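Local coordinates for putative iron binding protein (Bordetella pertussis Tohama I, PDB 1Y9U), which binds ferric iron and, as a periplasmic solute-binding protein, probably delivers it to an iron-uptake transporter, at residues A[100-105]-A[259-264]; A[199-204]-A[290-295]; A[270-275]-A[284-289]. One frame throughout, in Å; residues are numbered along the deposited sequence.

Contact 1: A[100-105]-A[259-264]; sequences YALSLR and EYLVSE
L102, on strand 100-112, meets L261 and V262 on the segment 259-264, which continues helix 251-261, a compact example of how one branched side chain can join a sheet to a helical segment. The contact is entirely apolar and buries about 140 Å² in all. L102 supplies the two methyls that do the touching, and they part company at its CG. CD2 of L102 lies 3.6 Å from CG1 of V262, and the same CD2 sits 4.0 Å from CB of L261. The other branch ends looser, with CD1 of L102 4.1 Å from CD1 of L261. The L102 side chain runs obliquely past L261 but nearly at right angles to V262, and its forked end rests against both. In V262 a chi1 of -56° sets CG1 anti to the carbonyl carbon, where it meets L102. All three side chains are buried, and M60 on strand 58-62 touches both leucines, while V262 also packs on L84 and V87 of helix 82-87.

Polar bonds lie beside the apolar patch: Q267 NE2 bridges the two segments by donating to the carbonyl oxygens of L102 and L261. Just before the next helix, whose N-cap is S263, Y260 O takes two bonds from one residue: S263 N at 2.9 Å and S263 OG at 2.7 Å, the hydroxyl lying in the carbonyl plane on a lone pair. On the strand side, L102 and S103 both face S240 in a classic beta bulge. A helix laid in this way on a strand of the mixed sheet is characteristic of the alpha/beta lobes of periplasmic solute-binding proteins, to whose family this protein belongs.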
# COMPACT_ATOMS: atom_id res chain seq x y z
N TYR A 100 10.21 8.11 -2.79
CA TYR A 100 9.98 8.09 -1.36
C TYR A 100 8.58 7.59 -1.03
O TYR A 100 7.62 8.06 -1.62
CB TYR A 100 10.10 9.51 -0.82
CG TYR A 100 11.48 10.07 -0.82
CD1 TYR A 100 11.95 10.79 -1.90
CD2 TYR A 100 12.31 9.89 0.28
CE1 TYR A 100 13.26 11.32 -1.88
CE2 TYR A 100 13.59 10.41 0.31
CZ TYR A 100 14.05 11.11 -0.75
OH TYR A 100 15.31 11.64 -0.66
N ALA A 101 8.46 6.66 -0.08
CA ALA A 101 7.15 6.29 0.46
C ALA A 101 6.55 7.44 1.25
O ALA A 101 7.25 8.17 1.94
CB ALA A 101 7.25 5.06 1.36
N LEU A 102 5.23 7.58 1.13
CA LEU A 102 4.43 8.53 1.89
C LEU A 102 3.42 7.88 2.83
O LEU A 102 3.05 8.50 3.82
CB LEU A 102 3.70 9.47 0.93
CG LEU A 102 4.58 10.35 0.03
CD1 LEU A 102 3.69 11.18 -0.88
CD2 LEU A 102 5.49 11.27 0.83
N SER A 103 3.00 6.64 2.54
CA SER A 103 2.15 5.91 3.46
C SER A 103 2.33 4.43 3.23
O SER A 103 2.84 4.03 2.18
CB SER A 103 0.69 6.28 3.27
OG SER A 103 0.23 5.82 2.02
N LEU A 104 1.93 3.64 4.21
CA LEU A 104 2.08 2.18 4.19
C LEU A 104 0.73 1.52 4.07
O LEU A 104 -0.23 1.92 4.75
CB LEU A 104 2.78 1.67 5.45
CG LEU A 104 4.04 2.43 5.86
CD1 LEU A 104 4.62 1.81 7.12
CD2 LEU A 104 5.06 2.47 4.75
N ARG A 105 0.68 0.46 3.26
CA ARG A 105 -0.52 -0.32 2.96
C ARG A 105 -0.22 -1.77 3.31
O ARG A 105 0.22 -2.54 2.47
CB ARG A 105 -0.83 -0.14 1.49
CG ARG A 105 -1.28 1.30 1.19
CD ARG A 105 -1.18 1.69 -0.25
NE ARG A 105 -1.93 0.83 -1.15
CZ ARG A 105 -3.17 1.04 -1.56
NH1 ARG A 105 -3.89 2.07 -1.16
NH2 ARG A 105 -3.71 0.18 -2.39
N GLU A 259 8.86 17.53 0.74
CA GLU A 259 9.24 17.61 2.14
C GLU A 259 8.02 17.90 3.02
O GLU A 259 7.89 17.38 4.12
CB GLU A 259 10.35 18.67 2.35
CG GLU A 259 11.67 18.23 1.74
CD GLU A 259 12.77 19.27 1.77
OE1 GLU A 259 12.44 20.47 1.91
OE2 GLU A 259 13.95 18.88 1.67
N TYR A 260 7.11 18.74 2.55
CA TYR A 260 5.87 19.02 3.28
C TYR A 260 5.05 17.73 3.45
O TYR A 260 4.46 17.48 4.50
CB TYR A 260 5.03 20.08 2.54
CG TYR A 260 3.62 20.17 3.04
CD1 TYR A 260 3.33 20.76 4.25
CD2 TYR A 260 2.58 19.61 2.32
CE1 TYR A 260 2.04 20.83 4.72
CE2 TYR A 260 1.29 19.67 2.77
CZ TYR A 260 1.01 20.28 3.98
OH TYR A 260 -0.29 20.36 4.44
N LEU A 261 5.03 16.90 2.42
CA LEU A 261 4.21 15.69 2.43
C LEU A 261 4.65 14.66 3.47
O LEU A 261 3.85 13.82 3.87
CB LEU A 261 4.15 15.04 1.04
CG LEU A 261 3.32 15.81 -0.01
CD1 LEU A 261 3.54 15.24 -1.39
CD2 LEU A 261 1.85 15.84 0.33
N VAL A 262 5.90 14.75 3.94
CA VAL A 262 6.38 13.92 5.07
C VAL A 262 6.45 14.65 6.41
O VAL A 262 6.87 14.07 7.41
CB VAL A 262 7.73 13.24 4.76
CG1 VAL A 262 7.59 12.42 3.48
CG2 VAL A 262 8.87 14.24 4.70
N SER A 263 5.98 15.90 6.46
CA SER A 263 5.87 16.65 7.70
C SER A 263 4.78 16.04 8.58
O SER A 263 3.89 15.34 8.08
CB SER A 263 5.56 18.12 7.42
OG SER A 263 4.21 18.34 7.04
N GLU A 264 4.84 16.26 9.88
CA GLU A 264 3.85 15.68 10.77
C GLU A 264 2.42 16.14 10.44
O GLU A 264 1.53 15.30 10.30
CB GLU A 264 4.17 15.88 12.26
CG GLU A 264 3.09 15.26 13.13
CD GLU A 264 3.40 15.12 14.60
OE1 GLU A 264 2.43 14.89 15.37
OE2 GLU A 264 4.59 15.19 15.00

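Contact 2: A[199-204]-A[290-295]; sequences YYVGHM and ASFGPL
V201 and F292 meet through the outer end of the phenyl ring, which reaches the first turns of helix 198-206. CZ of F292 does most of the touching: it lies 3.7 Å from CB of V201 and also 3.7 Å from CG1 of V201. The neighbouring ring atom CE2 of F292 follows at 3.8 Å from that same CG1. The valine comes in at a slant to the ring. The backbone next door is met differently, since N of G202 lies near the ring plane, at the edge, 4.1 Å from CZ of F292. With CG1 of V201 anti to the backbone N (chi1 -177°), this methyl is the branch that meets the ring.

A second layer holds these partners. Helical backbone bonds from H203 N to Y199 O and from M204 N to Y200 O enclose the V201 turn. Across the contact, F292 comes directly after S291, and the chain leaves helical geometry at G293, whose phi is +90° and whose N donates to A290 O. G293 O in turn accepts from R224 NH1.

The side chains of Y199 and Y200, both iron ligands in a structure of this protein, start out from the helix away from the phenylalanine, so the contact lies on a different side of the helical turn from where these iron-binding side chains set out. Around it, V201 is flanked by Y110 of strand 100-112 and by I220 and V222 of strand 220-223; F292 shares V222 and also touches R224, so that helix 198-206, the sheet and the segment that continues helix 287-291 come together here.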
# COMPACT_ATOMS: atom_id res chain seq x y z
N TYR A 199 -6.23 -0.91 5.79
CA TYR A 199 -7.10 0.38 5.49
C TYR A 199 -8.60 0.08 5.17
O TYR A 199 -9.51 0.87 5.50
CB TYR A 199 -6.51 1.39 4.40
CG TYR A 199 -6.41 0.86 2.94
CD1 TYR A 199 -7.54 0.84 2.15
CD2 TYR A 199 -5.24 0.41 2.38
CE1 TYR A 199 -7.51 0.39 0.86
CE2 TYR A 199 -5.24 -0.10 1.04
CZ TYR A 199 -6.37 -0.06 0.33
OH TYR A 199 -6.26 -0.57 -0.94
N TYR A 200 -8.88 -1.04 4.52
CA TYR A 200 -10.29 -1.28 4.28
C TYR A 200 -11.07 -1.50 5.59
O TYR A 200 -12.26 -1.18 5.67
CB TYR A 200 -10.54 -2.48 3.40
CG TYR A 200 -10.04 -2.31 1.99
CD1 TYR A 200 -9.00 -3.09 1.49
CD2 TYR A 200 -10.60 -1.38 1.14
CE1 TYR A 200 -8.55 -2.95 0.20
CE2 TYR A 200 -10.17 -1.24 -0.16
CZ TYR A 200 -9.14 -2.04 -0.62
OH TYR A 200 -8.71 -1.88 -1.91
N VAL A 201 -10.39 -2.01 6.61
CA VAL A 201 -10.99 -2.19 7.93
C VAL A 201 -11.14 -0.81 8.58
O VAL A 201 -12.13 -0.57 9.28
CB VAL A 201 -10.18 -3.16 8.81
CG1 VAL A 201 -10.89 -3.38 10.15
CG2 VAL A 201 -9.94 -4.46 8.08
N GLY A 202 -10.20 0.11 8.35
CA GLY A 202 -10.38 1.50 8.73
C GLY A 202 -11.66 2.07 8.13
O GLY A 202 -12.45 2.70 8.84
N HIS A 203 -11.93 1.83 6.85
CA HIS A 203 -13.16 2.28 6.22
C HIS A 203 -14.38 1.63 6.83
O HIS A 203 -15.32 2.31 7.20
CB HIS A 203 -13.12 2.00 4.72
CG HIS A 203 -12.23 2.93 3.95
ND1 HIS A 203 -12.57 4.23 3.68
CD2 HIS A 203 -11.00 2.75 3.42
CE1 HIS A 203 -11.60 4.82 3.02
NE2 HIS A 203 -10.63 3.94 2.84
N MET A 204 -14.37 0.32 6.95
CA MET A 204 -15.57 -0.38 7.39
C MET A 204 -15.95 -0.09 8.84
O MET A 204 -17.13 0.15 9.14
CB MET A 204 -15.42 -1.87 7.17
CG MET A 204 -15.40 -2.28 5.69
SD MET A 204 -15.32 -4.08 5.42
CE MET A 204 -13.62 -4.40 5.85
N ALA A 290 -5.22 2.58 15.04
CA ALA A 290 -4.48 2.38 16.29
C ALA A 290 -4.89 1.11 17.02
O ALA A 290 -4.07 0.44 17.61
CB ALA A 290 -4.65 3.59 17.21
N SER A 291 -6.17 0.76 16.92
CA SER A 291 -6.71 -0.42 17.58
C SER A 291 -6.15 -1.72 17.04
O SER A 291 -6.26 -2.76 17.69
CB SER A 291 -8.25 -0.44 17.52
OG SER A 291 -8.74 -0.91 16.28
N PHE A 292 -5.53 -1.68 15.87
CA PHE A 292 -4.91 -2.88 15.32
C PHE A 292 -3.66 -3.30 16.10
O PHE A 292 -3.11 -4.36 15.86
CB PHE A 292 -4.54 -2.67 13.84
CG PHE A 292 -5.71 -2.30 12.93
CD1 PHE A 292 -5.45 -1.71 11.70
CD2 PHE A 292 -7.03 -2.57 13.28
CE1 PHE A 292 -6.50 -1.37 10.83
CE2 PHE A 292 -8.08 -2.22 12.42
CZ PHE A 292 -7.81 -1.63 11.20
N GLY A 293 -3.18 -2.43 16.98
CA GLY A 293 -2.04 -2.73 17.83
C GLY A 293 -0.74 -2.34 17.17
O GLY A 293 -0.74 -1.71 16.12
N PRO A 294 0.38 -2.72 17.76
CA PRO A 294 1.68 -2.28 17.26
C PRO A 294 1.98 -2.88 15.88
O PRO A 294 1.74 -4.06 15.63
CB PRO A 294 2.64 -2.83 18.32
CG PRO A 294 1.94 -3.96 18.91
CD PRO A 294 0.50 -3.57 18.95
N LEU A 295 2.46 -2.04 14.97
CA LEU A 295 2.89 -2.46 13.65
C LEU A 295 4.40 -2.65 13.62
O LEU A 295 5.14 -1.74 13.97
CB LEU A 295 2.49 -1.41 12.60
CG LEU A 295 3.00 -1.62 11.17
CD1 LEU A 295 2.42 -2.86 10.53
CD2 LEU A 295 2.71 -0.40 10.30

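Contact 3: A[270-275]-A[284-289]; sequences YAQANY and KLDAVV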
# COMPACT_ATOMS: atom_id res chain seq x y z
N TYR A 270 -2.77 12.97 5.55
CA TYR A 270 -2.48 12.12 4.39
C TYR A 270 -2.90 10.68 4.65
O TYR A 270 -3.57 10.05 3.82
CB TYR A 270 -0.99 12.21 4.00
CG TYR A 270 -0.64 11.48 2.72
CD1 TYR A 270 -0.55 12.15 1.51
CD2 TYR A 270 -0.36 10.12 2.72
CE1 TYR A 270 -0.25 11.49 0.34
CE2 TYR A 270 -0.08 9.45 1.55
CZ TYR A 270 -0.03 10.13 0.36
OH TYR A 270 0.27 9.49 -0.83
N ALA A 271 -2.50 10.17 5.81
CA ALA A 271 -2.77 8.77 6.15
C ALA A 271 -4.21 8.60 6.54
O ALA A 271 -4.84 7.63 6.12
CB ALA A 271 -1.84 8.29 7.26
N GLN A 272 -4.76 9.54 7.31
CA GLN A 272 -6.16 9.46 7.73
C GLN A 272 -7.10 9.39 6.51
O GLN A 272 -8.11 8.68 6.56
CB GLN A 272 -6.53 10.64 8.64
CG GLN A 272 -8.01 10.71 9.14
CD GLN A 272 -8.27 9.94 10.45
OE1 GLN A 272 -9.38 9.43 10.67
NE2 GLN A 272 -7.27 9.89 11.33
N ALA A 273 -6.75 10.06 5.41
CA ALA A 273 -7.66 10.17 4.28
C ALA A 273 -8.10 8.82 3.72
O ALA A 273 -9.27 8.70 3.38
CB ALA A 273 -7.06 11.01 3.18
N ASN A 274 -7.19 7.84 3.59
CA ASN A 274 -7.57 6.50 3.12
C ASN A 274 -7.32 5.46 4.22
O ASN A 274 -7.22 4.30 3.91
CB ASN A 274 -6.83 6.06 1.83
CG ASN A 274 -7.38 4.76 1.22
OD1 ASN A 274 -8.59 4.58 1.12
ND2 ASN A 274 -6.48 3.85 0.80
N TYR A 275 -7.23 5.89 5.48
CA TYR A 275 -7.01 5.03 6.65
C TYR A 275 -5.75 4.18 6.53
O TYR A 275 -5.71 3.06 7.00
CB TYR A 275 -8.24 4.16 6.92
CG TYR A 275 -9.44 4.98 7.29
CD1 TYR A 275 -10.55 5.08 6.45
CD2 TYR A 275 -9.48 5.67 8.49
CE1 TYR A 275 -11.64 5.85 6.80
CE2 TYR A 275 -10.55 6.43 8.83
CZ TYR A 275 -11.63 6.51 8.01
OH TYR A 275 -12.70 7.29 8.41
N LYS A 284 -0.15 10.85 14.82
CA LYS A 284 -1.41 10.39 15.39
C LYS A 284 -2.16 9.56 14.35
O LYS A 284 -2.38 10.00 13.22
CB LYS A 284 -2.28 11.57 15.82
CG LYS A 284 -3.64 11.18 16.40
CD LYS A 284 -3.57 10.71 17.82
CE LYS A 284 -4.97 10.67 18.46
NZ LYS A 284 -4.94 10.70 19.96
N LEU A 285 -2.56 8.37 14.77
CA LEU A 285 -3.29 7.46 13.92
C LEU A 285 -4.79 7.61 14.09
O LEU A 285 -5.27 7.96 15.18
CB LEU A 285 -2.95 6.01 14.29
CG LEU A 285 -1.46 5.62 14.26
CD1 LEU A 285 -1.28 4.20 14.80
CD2 LEU A 285 -0.87 5.72 12.87
N ASP A 286 -5.53 7.31 13.03
CA ASP A 286 -6.97 7.07 13.17
C ASP A 286 -7.20 6.05 14.29
O ASP A 286 -6.47 5.08 14.41
CB ASP A 286 -7.55 6.54 11.88
CG ASP A 286 -8.98 6.15 12.05
OD1 ASP A 286 -9.82 7.06 12.16
OD2 ASP A 286 -9.31 4.96 12.14
N ALA A 287 -8.28 6.24 15.06
CA ALA A 287 -8.53 5.40 16.22
C ALA A 287 -8.69 3.91 15.87
O ALA A 287 -8.23 3.07 16.60
CB ALA A 287 -9.76 5.89 16.97
N VAL A 288 -9.40 3.62 14.79
CA VAL A 288 -9.53 2.24 14.33
C VAL A 288 -8.14 1.67 13.96
O VAL A 288 -7.79 0.58 14.37
CB VAL A 288 -10.52 2.12 13.16
CG1 VAL A 288 -10.53 0.70 12.63
CG2 VAL A 288 -11.92 2.54 13.60
N VAL A 289 -7.37 2.42 13.20
CA VAL A 289 -6.05 1.95 12.80
C VAL A 289 -5.17 1.68 14.05
O VAL A 289 -4.49 0.66 14.14
CB VAL A 289 -5.38 2.94 11.84
CG1 VAL A 289 -3.92 2.52 11.55
CG2 VAL A 289 -6.18 3.05 10.55
O HOH W 1 -12.27 8.26 11.02
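Two helix ends face each other here, a Schellman motif at Y275 closing helix 264-273 and D286 as the N-cap of helix 287-291. Y275, with positive phi, is the C-prime residue; E276 N donates to A271 O and Y275 N to Q272 O, and the latter carbonyl oxygen also lies above one face of the Y275 ring, offset toward the rim. The carboxylate of D286 comes up to the edge of this ring, with OD1 of D286 3.5 Å from CE2 of Y275 and the two planes 68° apart. A water completes the link, donating to D286 OD1 at 3.0 Å and lying 2.8 Å from Y275 OH. The Q272 side chain crosses that of D286 at about a right angle, its amide plane 66° from the carboxylate. On the helix that D286 caps, CG2 of V289 packs 3.6 Å from the backbone O of Y275.

D286 OD2 takes the capping role. Its bonds from V288 N (3.0 Å) and V289 N (3.4 Å) are both weak, and its main partner is ND2 of N206 on helix 198-206. A chi1 of 174° puts CG anti to the backbone N and lets the group face both helix ends. Since both oxygens have donors and the helix N terminus lies beside them, the surroundings would be expected to favour the charged carboxylate.

Overall arrangement
From the N terminus, strand segment 100-105 comes first and helix segment 199-204 second. Contact 1 closes the first long loop when the chain reaches 259-264, tying the sheet to helix 251-261; contacts 1 and 2 cross. The next helix brings 270-275, and contact 3 closes a short loop at 284-289, joining the end of helix 264-273 to the start of helix 287-291. Contact 2 closes directly afterwards at 290-295, joining helix 198-206 to the segment that continues helix 287-291, so contact 3 is nested within its loop. Their centres lie about 8 Å apart, and H203 and N274 link them. The centre of contact 1 is about 18 Å from that of contact 2, yet R105, within strand 100-112, packs on Y199.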